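Local coordinates for mevalonate diphosphate decarboxylase (Legionella pneumophila, PDB 3LTO), which probably catalyses the ATP-dependent decarboxylation of mevalonate diphosphate to isopentenyl diphosphate, a step of isoprenoid lipid biosynthesis, at residues P27-L32 and E210-N215; I11-Y16 and A156-W161; K74-H79 and F93-S98; D78-L83 and K119-A124; D53-L58 and N67-A72. All coordinates share one frame; numbering follows the deposited sequence.

Contacts 1 to 4 are buried and contact 5 lies at the surface. Contact 1 ties the N-terminal family region to helix 208-224 of the C-terminal one. The other four stay within the N-terminal region. Contacts 1 and 2 touch through probable backbone hydrogen bonds of strand 31-47, such as W161 N to S31 O. Contacts 3, 4 and 5 all use helix 71-87, with contact 3 against a strand, contact 4 against a helix and contact 5 at the helix start. Contact 1 is joined by a carboxylate, contact 2 by aromatic rings beside two sulfates, and contacts 3 and 4 by apolar groups. Contact 5 mixes a tryptophan with polar side chains.

Contact 1 (P27-L32 and E210-N215); sequences PDNSSL and ERAEAN
This contact lies at the junction of the two regions of a GHMP-type fold, where the loop leading into strand 31-47 meets helix 208-224. N29 and S30 touch A212 and E213. The one hydrogen bond between the segments runs from S30 N to E213 OE2, at 2.8 Å. It is almost straight, with an N-H...O angle of 171°, and it meets OE2 nearly along the C-O axis. The chain of E213 bends at chi2 (-63°), which carries its carboxylate to the loop. Its OE2 also lies 3.4 Å from N29 CB. N29 lays its amide against the methyl group of A212, with ND2 3.6 Å from A212 CB. The same ND2 donates to S30 O at 2.7 Å, and that partner lies close to the amide plane. ND2 also bonds to K15 O, and OD1 bonds to S209 OG, so both ends of the amide are tied. S30 OG bonds to T162 OG1 and to G310 O of the second subunit. E213 OE1 makes a weak bond to N311 ND2 of that subunit. The glutamate carboxylate thus links a loop amide on one oxygen and, more weakly, the second subunit on the other, and the bonds on N29 would limit rotation of its amide.

Contact 2 (I11-Y16 and A156-W161); sequences IALIKY and APWALW. With SO4 (sulfate ion), chain C; SO4 (sulfate ion), chain D.
One aromatic pair and one leucine-tryptophan pair join the segments. Y16 and W161 form the first. Their ring centroids are 4.5 Å apart and the planes meet obliquely at 49°. W161 CZ3 sits over one face of the tyrosine ring, toward its rim, and comes within 3.5 Å of Y16 CD2. The second pair is L13 and W158, which cross at about a right angle. L13 CD2 is 3.4 Å from W158 CZ3. The indole NH of W158 bonds to Y173 O, which helps fix that ring, and F223 meets it edge-to-face.

The polar contacts go to two sulfates, probably from the crystallisation liquor. Y16 N donates to O1 of the chain C sulfate at 2.7 Å, nearly straight at 176°. Y16 OH donates to O1 of the chain D sulfate at 2.6 Å, and this oxygen lies at the ring edge, in plane. R152, M17 and S149 also bind one sulfate, and R144, G148 and K20 the other.

In the backbone, L13 and I14 both face L32, which makes a classic beta bulge. The chain turns a corner at L13. Sulfates bound by main-chain NH groups and basic residues are consistent with the phosphate-binding region of a GHMP-family active site.

Contact 3 (K74-H79 and F93-S98); sequences KRFIDH and FLIQSS
F76 and I95 bury the most surface here, and S97 and I77 add to it. The F76 ring reaches from helix 71-87 toward strand 93-99. Its CE2 atom does the touching, 3.9 Å from I95 CG2. The two side chains cross at a slant. On I95 the CG2 branch meets F76, while the CG1 branch, beside the backbone N (chi1 -49°), carries CD1 to I77. I95 CD1 is 4.3 Å from I77 CG1, a looser touch. S97 meets the same corner of the phenyl ring, with S97 CB 4.1 Å from F76 CE2. Its hydroxyl is occupied by W55 NE1. The F76 ring is also packed edge-to-face with F114 of helix 110-129. Helix and strand belong to the beta-alpha-beta unit 54-55, 71-87, 93-99. The axes of segments 74-79 and 93-98 come within 10.8 Å, with their directions 127° apart. Across the two segments the chemistry is purely van der Waals, and one corner of the phenyl ring bears on both the isoleucine methyl and the serine CB, so these segments are joined by apolar packing without a directional bond.

Contact 4 (D78-L83 and K119-A124); sequences DHLVRL and KCASIA
A121 meets L80 and L83 through its single methyl group. Its CB is 3.5 Å from L83 CD1 and 3.9 Å from L80 CD1. L83 has CG beside its backbone N (chi1 -63°), and its CB also comes within 4.2 Å of A121 CB. L80 instead swings CG to the far side of its backbone N (chi1 177°), which brings CD1 up to the same methyl.

Around this core, L83 CG lies over one face of the H79 ring, toward its rim, 4.0 Å above its plane. H79 is gripped at both nitrogens. ND1 accepts from R82 NH1 at 3.1 Å, with NH1 almost in the imidazole plane and ND1 almost in the guanidinium plane, though the bond is bent (142°). NE2 bonds to T118 OG1 of helix 110-129. L45 of strand 31-47 touches A121, and L142 of helix 136-144 touches L83. Segments 78-83 and 119-124 thus meet at a small residue. L83 and A121 come to 6.9 Å between CA atoms, an approach consistent with the short alanine side chain, while the bonds on H79 restrain the ring that backs L83.

Contact 5 (D53-L58 and N67-A72); sequences DIWEPL and NLSVEA. With SO4 (sulfate ion), chain E.
W55 packs its six-membered ring against the turn of N67 and S69, while P57 adds a smaller patch beside it. W55 CZ3 is 3.7 Å from S69 OG, which lies at the indole edge, near its plane. W55 CH2 is 3.9 Å from N67 ND2, with the ring and amide planes 71° apart. P57 CD sits over the centre of the indole, 3.7 Å above its plane, and P57 CG is 3.9 Å from N67 CB. The indole NH bonds to S97 OG of strand 93-99, which probably helps to fix the ring. The contact closes the first connection of the beta-alpha-beta unit, from strand 54-55 to helix 71-87.

N67 itself forms an Asx turn. Its OD1 accepts from S69 N at 2.9 Å, in the carbonyl plane, and takes a weak bond from S69 OG. The other side is looser. L68, V70 and E71 are exposed, and E71 N donates to O4 of the chain E sulfate at 3.1 Å, an ion probably from the crystallisation liquor.

Contact 1 (P27-L32 and E210-N215)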
# COMPACT_ATOMS: atom_id res chain seq x y z
N PRO A 27 7.04 4.36 2.12
CA PRO A 27 7.72 4.83 3.33
C PRO A 27 8.34 3.69 4.12
O PRO A 27 7.75 2.61 4.21
CB PRO A 27 6.60 5.54 4.10
CG PRO A 27 5.37 4.74 3.71
CD PRO A 27 5.58 4.54 2.22
N ASP A 28 9.51 3.92 4.69
CA ASP A 28 10.17 2.88 5.48
C ASP A 28 9.39 2.59 6.74
O ASP A 28 9.44 1.48 7.28
CB ASP A 28 11.61 3.29 5.80
CG ASP A 28 12.55 3.05 4.62
OD1 ASP A 28 12.07 2.90 3.48
OD2 ASP A 28 13.78 3.02 4.84
N ASN A 29 8.66 3.59 7.22
CA ASN A 29 7.83 3.36 8.39
C ASN A 29 6.56 4.17 8.27
O ASN A 29 6.48 5.12 7.50
CB ASN A 29 8.57 3.69 9.70
CG ASN A 29 9.05 5.12 9.78
OD1 ASN A 29 10.23 5.41 9.54
ND2 ASN A 29 8.15 6.04 10.12
N SER A 30 5.55 3.75 9.00
CA SER A 30 4.28 4.44 8.98
C SER A 30 4.43 5.79 9.65
O SER A 30 5.45 6.07 10.31
CB SER A 30 3.23 3.62 9.73
OG SER A 30 3.03 2.37 9.11
N SER A 31 3.42 6.63 9.47
CA SER A 31 3.40 7.96 10.07
C SER A 31 1.98 8.29 10.51
O SER A 31 1.01 7.83 9.89
CB SER A 31 3.93 9.01 9.08
OG SER A 31 3.19 9.03 7.87
N LEU A 32 1.86 9.05 11.59
CA LEU A 32 0.56 9.45 12.14
C LEU A 32 0.55 10.96 12.40
O LEU A 32 1.45 11.49 13.07
CB LEU A 32 0.31 8.72 13.47
CG LEU A 32 -0.94 9.13 14.23
CD1 LEU A 32 -2.15 8.44 13.64
CD2 LEU A 32 -0.80 8.76 15.68
N GLU A 210 12.69 1.26 12.83
CA GLU A 210 12.33 0.27 13.84
C GLU A 210 11.79 0.99 15.07
O GLU A 210 10.78 0.58 15.64
CB GLU A 210 13.55 -0.57 14.24
CG GLU A 210 13.90 -1.68 13.28
CD GLU A 210 15.38 -2.04 13.32
OE1 GLU A 210 15.94 -2.15 14.43
OE2 GLU A 210 15.97 -2.22 12.24
N ARG A 211 12.47 2.05 15.47
CA ARG A 211 12.04 2.83 16.63
C ARG A 211 10.68 3.51 16.39
O ARG A 211 9.82 3.54 17.27
CB ARG A 211 13.09 3.88 17.00
CG ARG A 211 14.41 3.31 17.48
CD ARG A 211 15.28 4.38 18.15
NE ARG A 211 15.70 5.42 17.21
CZ ARG A 211 16.62 5.26 16.26
NH1 ARG A 211 17.22 4.08 16.12
NH2 ARG A 211 16.95 6.27 15.47
N ALA A 212 10.50 4.04 15.18
CA ALA A 212 9.26 4.72 14.82
C ALA A 212 8.07 3.77 14.89
O ALA A 212 6.98 4.15 15.34
CB ALA A 212 9.37 5.30 13.41
N GLU A 213 8.26 2.54 14.42
CA GLU A 213 7.19 1.54 14.45
C GLU A 213 6.90 1.16 15.89
O GLU A 213 5.74 1.01 16.28
CB GLU A 213 7.59 0.30 13.64
CG GLU A 213 7.59 0.48 12.13
CD GLU A 213 6.21 0.79 11.56
OE1 GLU A 213 5.21 0.30 12.12
OE2 GLU A 213 6.12 1.50 10.54
N ALA A 214 7.96 1.00 16.68
CA ALA A 214 7.81 0.64 18.08
C ALA A 214 7.08 1.76 18.83
O ALA A 214 6.28 1.50 19.73
CB ALA A 214 9.19 0.39 18.72
N ASN A 215 7.37 3.01 18.46
CA ASN A 215 6.72 4.14 19.11
C ASN A 215 5.26 4.26 18.68
O ASN A 215 4.41 4.67 19.47
CB ASN A 215 7.44 5.45 18.79
CG ASN A 215 8.82 5.51 19.40
OD1 ASN A 215 9.05 4.95 20.48
ND2 ASN A 215 9.73 6.21 18.74

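Contact 2 (I11-Y16 and A156-W161)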
# COMPACT_ATOMS: atom_id res chain seq x y z
N ILE A 11 0.20 17.86 11.32
CA ILE A 11 1.38 17.71 12.17
C ILE A 11 1.54 16.25 12.63
O ILE A 11 0.65 15.68 13.28
CB ILE A 11 1.28 18.62 13.41
CG1 ILE A 11 2.52 18.46 14.28
CG2 ILE A 11 0.03 18.29 14.21
CD1 ILE A 11 3.80 18.91 13.62
N ALA A 12 2.68 15.67 12.29
CA ALA A 12 2.97 14.28 12.63
C ALA A 12 3.45 14.03 14.05
O ALA A 12 4.35 14.72 14.55
CB ALA A 12 3.98 13.73 11.62
N LEU A 13 2.84 13.04 14.70
CA LEU A 13 3.23 12.62 16.05
C LEU A 13 4.32 11.54 15.87
O LEU A 13 5.26 11.46 16.67
CB LEU A 13 2.01 12.06 16.80
CG LEU A 13 1.11 13.08 17.52
CD1 LEU A 13 0.82 14.24 16.60
CD2 LEU A 13 -0.18 12.42 17.98
N ILE A 14 4.16 10.72 14.83
CA ILE A 14 5.14 9.69 14.46
C ILE A 14 5.62 10.20 13.09
O ILE A 14 4.81 10.42 12.19
CB ILE A 14 4.49 8.30 14.31
CG1 ILE A 14 3.86 7.86 15.64
CG2 ILE A 14 5.54 7.28 13.87
CD1 ILE A 14 4.87 7.64 16.76
N LYS A 15 6.93 10.39 12.94
CA LYS A 15 7.48 10.97 11.71
C LYS A 15 7.77 10.06 10.52
O LYS A 15 8.36 9.00 10.66
CB LYS A 15 8.78 11.72 12.03
CG LYS A 15 8.78 12.57 13.30
CD LYS A 15 7.82 13.73 13.21
CE LYS A 15 7.94 14.63 14.43
NZ LYS A 15 6.96 15.76 14.39
N TYR A 16 7.38 10.53 9.34
CA TYR A 16 7.66 9.84 8.09
C TYR A 16 9.11 10.20 7.79
O TYR A 16 9.94 9.34 7.53
CB TYR A 16 6.73 10.37 6.99
CG TYR A 16 7.28 10.20 5.58
CD1 TYR A 16 7.76 8.96 5.14
CD2 TYR A 16 7.32 11.28 4.70
CE1 TYR A 16 8.26 8.82 3.84
CE2 TYR A 16 7.81 11.14 3.42
CZ TYR A 16 8.28 9.91 2.99
OH TYR A 16 8.80 9.81 1.72
N ALA A 156 -8.97 13.58 7.99
CA ALA A 156 -9.11 14.28 9.27
C ALA A 156 -10.10 13.53 10.15
O ALA A 156 -10.95 12.79 9.65
CB ALA A 156 -9.60 15.70 9.02
N PRO A 157 -10.00 13.70 11.49
CA PRO A 157 -9.01 14.54 12.16
C PRO A 157 -7.63 13.91 12.33
O PRO A 157 -6.66 14.59 12.64
CB PRO A 157 -9.69 14.85 13.50
CG PRO A 157 -10.41 13.57 13.78
CD PRO A 157 -11.03 13.25 12.44
N TRP A 158 -7.54 12.60 12.13
CA TRP A 158 -6.25 11.90 12.24
C TRP A 158 -5.99 11.09 10.98
O TRP A 158 -6.91 10.51 10.41
CB TRP A 158 -6.22 10.96 13.44
CG TRP A 158 -6.35 11.63 14.76
CD1 TRP A 158 -7.50 11.89 15.44
CD2 TRP A 158 -5.28 12.19 15.54
NE1 TRP A 158 -7.21 12.57 16.61
CE2 TRP A 158 -5.86 12.77 16.69
CE3 TRP A 158 -3.89 12.25 15.37
CZ2 TRP A 158 -5.10 13.41 17.67
CZ3 TRP A 158 -3.13 12.89 16.35
CH2 TRP A 158 -3.74 13.46 17.48
N ALA A 159 -4.73 11.04 10.56
CA ALA A 159 -4.36 10.29 9.37
C ALA A 159 -3.23 9.31 9.64
O ALA A 159 -2.23 9.67 10.24
CB ALA A 159 -3.95 11.24 8.25
N LEU A 160 -3.41 8.07 9.21
CA LEU A 160 -2.39 7.05 9.39
C LEU A 160 -1.95 6.60 8.01
O LEU A 160 -2.77 6.19 7.19
CB LEU A 160 -2.93 5.86 10.18
CG LEU A 160 -1.92 4.71 10.35
CD1 LEU A 160 -0.76 5.17 11.21
CD2 LEU A 160 -2.61 3.51 10.98
N TRP A 161 -0.65 6.70 7.76
CA TRP A 161 -0.06 6.33 6.49
C TRP A 161 0.82 5.10 6.72
O TRP A 161 1.79 5.15 7.48
CB TRP A 161 0.75 7.52 5.95
CG TRP A 161 1.52 7.30 4.68
CD1 TRP A 161 1.36 6.29 3.77
CD2 TRP A 161 2.56 8.14 4.16
NE1 TRP A 161 2.24 6.45 2.72
CE2 TRP A 161 2.98 7.57 2.93
CE3 TRP A 161 3.18 9.32 4.61
CZ2 TRP A 161 4.00 8.14 2.15
CZ3 TRP A 161 4.19 9.88 3.84
CH2 TRP A 161 4.59 9.30 2.62
S SO4 C . 6.67 14.15 8.59
O1 SO4 C . 6.08 12.93 9.17
O2 SO4 C . 5.72 14.71 7.63
O3 SO4 C . 6.93 15.11 9.68
O4 SO4 C . 7.94 13.86 7.90
S SO4 D . 9.19 12.94 -0.07
O1 SO4 D . 8.47 11.65 -0.13
O2 SO4 D . 8.27 14.04 -0.40
O3 SO4 D . 9.72 13.14 1.28
O4 SO4 D . 10.30 12.93 -1.04

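Contact 3 (K74-H79 and F93-S98)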
# COMPACT_ATOMS: atom_id res chain seq x y z
N LYS A 74 10.52 24.42 -8.71
CA LYS A 74 10.72 23.25 -9.55
C LYS A 74 9.80 22.10 -9.14
O LYS A 74 9.14 21.49 -9.99
CB LYS A 74 12.17 22.79 -9.47
CG LYS A 74 12.40 21.43 -10.07
CD LYS A 74 13.78 20.92 -9.73
CE LYS A 74 13.77 19.43 -9.50
NZ LYS A 74 13.18 19.13 -8.17
N ARG A 75 9.78 21.80 -7.85
CA ARG A 75 8.95 20.72 -7.32
C ARG A 75 7.47 20.98 -7.54
O ARG A 75 6.73 20.08 -7.93
CB ARG A 75 9.21 20.54 -5.82
CG ARG A 75 10.64 20.18 -5.45
CD ARG A 75 10.91 18.71 -5.68
NE ARG A 75 10.06 17.85 -4.85
CZ ARG A 75 10.12 16.53 -4.84
NH1 ARG A 75 11.00 15.89 -5.61
NH2 ARG A 75 9.31 15.83 -4.06
N PHE A 76 7.04 22.21 -7.27
CA PHE A 76 5.63 22.57 -7.39
C PHE A 76 5.11 22.49 -8.83
O PHE A 76 4.04 21.95 -9.08
CB PHE A 76 5.39 23.97 -6.82
CG PHE A 76 4.05 24.14 -6.14
CD1 PHE A 76 3.65 23.26 -5.13
CD2 PHE A 76 3.20 25.19 -6.49
CE1 PHE A 76 2.42 23.42 -4.48
CE2 PHE A 76 1.97 25.36 -5.85
CZ PHE A 76 1.58 24.47 -4.84
N ILE A 77 5.88 23.03 -9.77
CA ILE A 77 5.51 23.00 -11.17
C ILE A 77 5.55 21.56 -11.69
O ILE A 77 4.62 21.10 -12.35
CB ILE A 77 6.43 23.95 -11.99
CG1 ILE A 77 6.03 25.40 -11.71
CG2 ILE A 77 6.33 23.64 -13.49
CD1 ILE A 77 6.92 26.46 -12.35
N ASP A 78 6.62 20.83 -11.37
CA ASP A 78 6.71 19.44 -11.81
C ASP A 78 5.46 18.66 -11.36
O ASP A 78 4.99 17.77 -12.07
CB ASP A 78 7.94 18.74 -11.22
CG ASP A 78 9.21 19.09 -11.97
OD1 ASP A 78 9.12 19.64 -13.08
OD2 ASP A 78 10.30 18.78 -11.44
N HIS A 79 4.93 18.98 -10.18
CA HIS A 79 3.76 18.28 -9.69
C HIS A 79 2.55 18.59 -10.56
O HIS A 79 1.71 17.73 -10.79
CB HIS A 79 3.46 18.63 -8.23
CG HIS A 79 2.36 17.81 -7.64
ND1 HIS A 79 2.44 16.44 -7.52
CD2 HIS A 79 1.14 18.15 -7.15
CE1 HIS A 79 1.32 15.97 -6.99
NE2 HIS A 79 0.52 17.00 -6.76
N PHE A 93 -0.57 26.64 -17.09
CA PHE A 93 -1.43 27.28 -16.10
C PHE A 93 -0.63 28.30 -15.29
O PHE A 93 0.57 28.12 -15.08
CB PHE A 93 -1.98 26.25 -15.11
CG PHE A 93 -3.07 25.38 -15.68
CD1 PHE A 93 -4.39 25.80 -15.67
CD2 PHE A 93 -2.76 24.13 -16.21
CE1 PHE A 93 -5.41 24.99 -16.19
CE2 PHE A 93 -3.76 23.31 -16.74
CZ PHE A 93 -5.09 23.74 -16.73
N LEU A 94 -1.31 29.36 -14.86
CA LEU A 94 -0.69 30.35 -14.00
C LEU A 94 -1.07 29.79 -12.63
O LEU A 94 -2.25 29.56 -12.36
CB LEU A 94 -1.32 31.73 -14.20
CG LEU A 94 -0.94 32.80 -13.16
CD1 LEU A 94 0.56 33.02 -13.15
CD2 LEU A 94 -1.65 34.11 -13.47
N ILE A 95 -0.08 29.53 -11.79
CA ILE A 95 -0.34 28.98 -10.47
C ILE A 95 -0.16 30.04 -9.40
O ILE A 95 0.91 30.62 -9.27
CB ILE A 95 0.64 27.82 -10.14
CG1 ILE A 95 0.68 26.84 -11.31
CG2 ILE A 95 0.21 27.11 -8.86
CD1 ILE A 95 1.76 25.80 -11.20
N GLN A 96 -1.22 30.31 -8.65
CA GLN A 96 -1.16 31.29 -7.58
C GLN A 96 -1.49 30.59 -6.26
O GLN A 96 -2.64 30.25 -6.00
CB GLN A 96 -2.12 32.45 -7.86
CG GLN A 96 -1.62 33.37 -8.98
CD GLN A 96 -2.59 34.48 -9.31
OE1 GLN A 96 -2.20 35.54 -9.81
NE2 GLN A 96 -3.88 34.24 -9.05
N SER A 97 -0.46 30.37 -5.46
CA SER A 97 -0.60 29.70 -4.18
C SER A 97 -0.53 30.71 -3.03
O SER A 97 0.06 31.78 -3.16
CB SER A 97 0.51 28.66 -4.01
OG SER A 97 1.79 29.28 -4.12
N SER A 98 -1.15 30.35 -1.91
CA SER A 98 -1.18 31.22 -0.75
C SER A 98 -1.47 30.42 0.52
O SER A 98 -1.92 29.28 0.44
CB SER A 98 -2.27 32.28 -0.95
OG SER A 98 -2.33 33.15 0.15

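Contact 4 (D78-L83 and K119-A124)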
# COMPACT_ATOMS: atom_id res chain seq x y z
N ASP A 78 6.62 20.83 -11.37
CA ASP A 78 6.71 19.44 -11.81
C ASP A 78 5.46 18.66 -11.36
O ASP A 78 4.99 17.77 -12.07
CB ASP A 78 7.94 18.74 -11.22
CG ASP A 78 9.21 19.09 -11.97
OD1 ASP A 78 9.12 19.64 -13.08
OD2 ASP A 78 10.30 18.78 -11.44
N HIS A 79 4.93 18.98 -10.18
CA HIS A 79 3.76 18.28 -9.69
C HIS A 79 2.55 18.59 -10.56
O HIS A 79 1.71 17.73 -10.79
CB HIS A 79 3.46 18.63 -8.23
CG HIS A 79 2.36 17.81 -7.64
ND1 HIS A 79 2.44 16.44 -7.52
CD2 HIS A 79 1.14 18.15 -7.15
CE1 HIS A 79 1.32 15.97 -6.99
NE2 HIS A 79 0.52 17.00 -6.76
N LEU A 80 2.46 19.83 -11.06
CA LEU A 80 1.34 20.17 -11.92
C LEU A 80 1.50 19.40 -13.22
O LEU A 80 0.54 18.82 -13.71
CB LEU A 80 1.29 21.68 -12.20
CG LEU A 80 0.16 22.09 -13.16
CD1 LEU A 80 -1.16 21.55 -12.62
CD2 LEU A 80 0.08 23.62 -13.33
N VAL A 81 2.71 19.40 -13.77
CA VAL A 81 2.99 18.68 -15.02
C VAL A 81 2.57 17.23 -14.84
O VAL A 81 1.89 16.65 -15.68
CB VAL A 81 4.50 18.74 -15.37
CG1 VAL A 81 4.81 17.79 -16.52
CG2 VAL A 81 4.90 20.17 -15.73
N ARG A 82 2.98 16.67 -13.71
CA ARG A 82 2.67 15.29 -13.37
C ARG A 82 1.16 15.10 -13.41
O ARG A 82 0.66 14.11 -13.96
CB ARG A 82 3.22 14.97 -11.97
CG ARG A 82 2.74 13.65 -11.37
CD ARG A 82 3.38 13.39 -9.99
NE ARG A 82 4.83 13.44 -10.07
CZ ARG A 82 5.60 14.33 -9.44
NH1 ARG A 82 5.05 15.26 -8.67
NH2 ARG A 82 6.91 14.32 -9.64
N LEU A 83 0.43 16.04 -12.82
CA LEU A 83 -1.02 15.93 -12.78
C LEU A 83 -1.63 16.08 -14.17
O LEU A 83 -2.57 15.38 -14.52
CB LEU A 83 -1.61 16.98 -11.81
CG LEU A 83 -1.16 16.77 -10.36
CD1 LEU A 83 -1.72 17.87 -9.47
CD2 LEU A 83 -1.62 15.41 -9.87
N LYS A 119 -5.71 19.00 -5.43
CA LYS A 119 -7.16 19.17 -5.46
C LYS A 119 -7.61 20.13 -6.54
O LYS A 119 -8.55 19.84 -7.29
CB LYS A 119 -7.64 19.65 -4.08
CG LYS A 119 -7.34 18.64 -2.99
CD LYS A 119 -7.53 19.19 -1.58
CE LYS A 119 -8.99 19.32 -1.19
NZ LYS A 119 -9.13 19.61 0.26
N CYS A 120 -6.95 21.28 -6.65
CA CYS A 120 -7.33 22.25 -7.66
C CYS A 120 -7.08 21.73 -9.09
O CYS A 120 -7.93 21.88 -9.96
CB CYS A 120 -6.56 23.56 -7.46
SG CYS A 120 -7.17 24.94 -8.44
N ALA A 121 -5.92 21.11 -9.31
CA ALA A 121 -5.61 20.58 -10.64
C ALA A 121 -6.57 19.46 -11.00
O ALA A 121 -6.98 19.32 -12.16
CB ALA A 121 -4.15 20.08 -10.69
N SER A 122 -6.93 18.66 -10.00
CA SER A 122 -7.85 17.55 -10.21
C SER A 122 -9.18 18.09 -10.71
O SER A 122 -9.77 17.53 -11.64
CB SER A 122 -8.05 16.76 -8.92
OG SER A 122 -6.91 15.96 -8.66
N ILE A 123 -9.64 19.17 -10.09
CA ILE A 123 -10.91 19.78 -10.48
C ILE A 123 -10.76 20.36 -11.87
O ILE A 123 -11.48 19.99 -12.80
CB ILE A 123 -11.31 20.88 -9.47
CG1 ILE A 123 -11.61 20.24 -8.12
CG2 ILE A 123 -12.50 21.67 -10.00
CD1 ILE A 123 -11.91 21.22 -7.02
N ALA A 124 -9.80 21.27 -12.02
CA ALA A 124 -9.53 21.92 -13.29
C ALA A 124 -9.35 20.93 -14.44
O ALA A 124 -10.00 21.05 -15.48
CB ALA A 124 -8.29 22.78 -13.17

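Contact 5 (D53-L58 and N67-A72)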
# COMPACT_ATOMS: atom_id res chain seq x y z
N ASP A 53 3.69 26.13 -17.51
CA ASP A 53 3.12 26.67 -16.29
C ASP A 53 3.99 27.78 -15.71
O ASP A 53 5.20 27.84 -15.96
CB ASP A 53 2.96 25.57 -15.25
CG ASP A 53 2.24 24.36 -15.81
OD1 ASP A 53 1.18 24.54 -16.45
OD2 ASP A 53 2.73 23.23 -15.61
N ILE A 54 3.37 28.65 -14.93
CA ILE A 54 4.09 29.73 -14.27
C ILE A 54 3.62 29.74 -12.82
O ILE A 54 2.42 29.65 -12.56
CB ILE A 54 3.79 31.10 -14.90
CG1 ILE A 54 4.32 31.15 -16.34
CG2 ILE A 54 4.40 32.20 -14.06
CD1 ILE A 54 4.06 32.46 -17.03
N TRP A 55 4.57 29.85 -11.90
CA TRP A 55 4.24 29.88 -10.48
C TRP A 55 4.44 31.27 -9.88
O TRP A 55 5.54 31.83 -9.91
CB TRP A 55 5.11 28.88 -9.71
CG TRP A 55 4.80 28.85 -8.24
CD1 TRP A 55 3.59 28.63 -7.66
CD2 TRP A 55 5.73 29.05 -7.17
NE1 TRP A 55 3.70 28.67 -6.30
CE2 TRP A 55 5.00 28.92 -5.96
CE3 TRP A 55 7.11 29.31 -7.10
CZ2 TRP A 55 5.60 29.05 -4.71
CZ3 TRP A 55 7.70 29.44 -5.85
CH2 TRP A 55 6.95 29.31 -4.67
N GLU A 56 3.36 31.82 -9.34
CA GLU A 56 3.40 33.14 -8.73
C GLU A 56 2.79 33.09 -7.35
O GLU A 56 1.59 33.30 -7.19
CB GLU A 56 2.65 34.14 -9.60
CG GLU A 56 2.54 35.53 -9.00
CD GLU A 56 1.67 36.44 -9.85
OE1 GLU A 56 0.68 35.93 -10.41
OE2 GLU A 56 1.97 37.66 -9.96
N PRO A 57 3.61 32.78 -6.33
CA PRO A 57 3.09 32.72 -4.97
C PRO A 57 2.53 34.10 -4.58
O PRO A 57 3.03 35.12 -5.05
CB PRO A 57 4.31 32.32 -4.15
CG PRO A 57 5.44 33.00 -4.91
CD PRO A 57 5.08 32.67 -6.35
N LEU A 58 1.51 34.11 -3.73
CA LEU A 58 0.89 35.36 -3.31
C LEU A 58 0.79 35.45 -1.80
O LEU A 58 0.79 34.43 -1.10
CB LEU A 58 -0.53 35.48 -3.90
CG LEU A 58 -0.72 35.38 -5.42
CD1 LEU A 58 -2.21 35.40 -5.73
CD2 LEU A 58 -0.01 36.54 -6.12
N ASN A 67 9.65 35.92 -3.87
CA ASN A 67 10.20 34.58 -3.71
C ASN A 67 11.14 34.28 -4.88
O ASN A 67 10.74 34.33 -6.04
CB ASN A 67 9.05 33.58 -3.69
CG ASN A 67 9.45 32.23 -3.14
OD1 ASN A 67 10.44 31.64 -3.55
ND2 ASN A 67 8.66 31.72 -2.20
N LEU A 68 12.40 33.99 -4.56
CA LEU A 68 13.40 33.68 -5.58
C LEU A 68 13.83 32.21 -5.52
O LEU A 68 14.94 31.88 -5.91
CB LEU A 68 14.62 34.59 -5.40
CG LEU A 68 14.65 35.99 -6.04
CD1 LEU A 68 13.26 36.61 -6.04
CD2 LEU A 68 15.63 36.88 -5.29
N SER A 69 12.94 31.34 -5.03
CA SER A 69 13.27 29.93 -4.91
C SER A 69 13.26 29.19 -6.23
O SER A 69 12.39 29.37 -7.07
CB SER A 69 12.30 29.21 -3.97
OG SER A 69 11.11 28.89 -4.67
N VAL A 70 14.25 28.32 -6.39
CA VAL A 70 14.35 27.53 -7.59
C VAL A 70 13.83 26.14 -7.24
O VAL A 70 12.96 25.61 -7.92
CB VAL A 70 15.81 27.46 -8.05
CG1 VAL A 70 15.99 26.31 -9.04
CG2 VAL A 70 16.21 28.78 -8.68
N GLU A 71 14.36 25.58 -6.16
CA GLU A 71 13.99 24.24 -5.73
C GLU A 71 12.51 24.06 -5.43
O GLU A 71 11.90 23.09 -5.88
CB GLU A 71 14.82 23.84 -4.52
CG GLU A 71 14.80 22.35 -4.23
CD GLU A 71 15.16 21.53 -5.46
OE1 GLU A 71 16.11 21.91 -6.19
OE2 GLU A 71 14.51 20.50 -5.69
N ALA A 72 11.93 25.00 -4.68
CA ALA A 72 10.51 24.92 -4.33
C ALA A 72 9.64 25.04 -5.57
O ALA A 72 8.66 24.31 -5.74
CB ALA A 72 10.15 26.03 -3.35
S SO4 E . 16.64 27.47 -3.54
O1 SO4 E . 15.27 27.33 -3.07
O2 SO4 E . 16.88 28.87 -3.97
O3 SO4 E . 17.58 27.12 -2.45
O4 SO4 E . 16.85 26.58 -4.69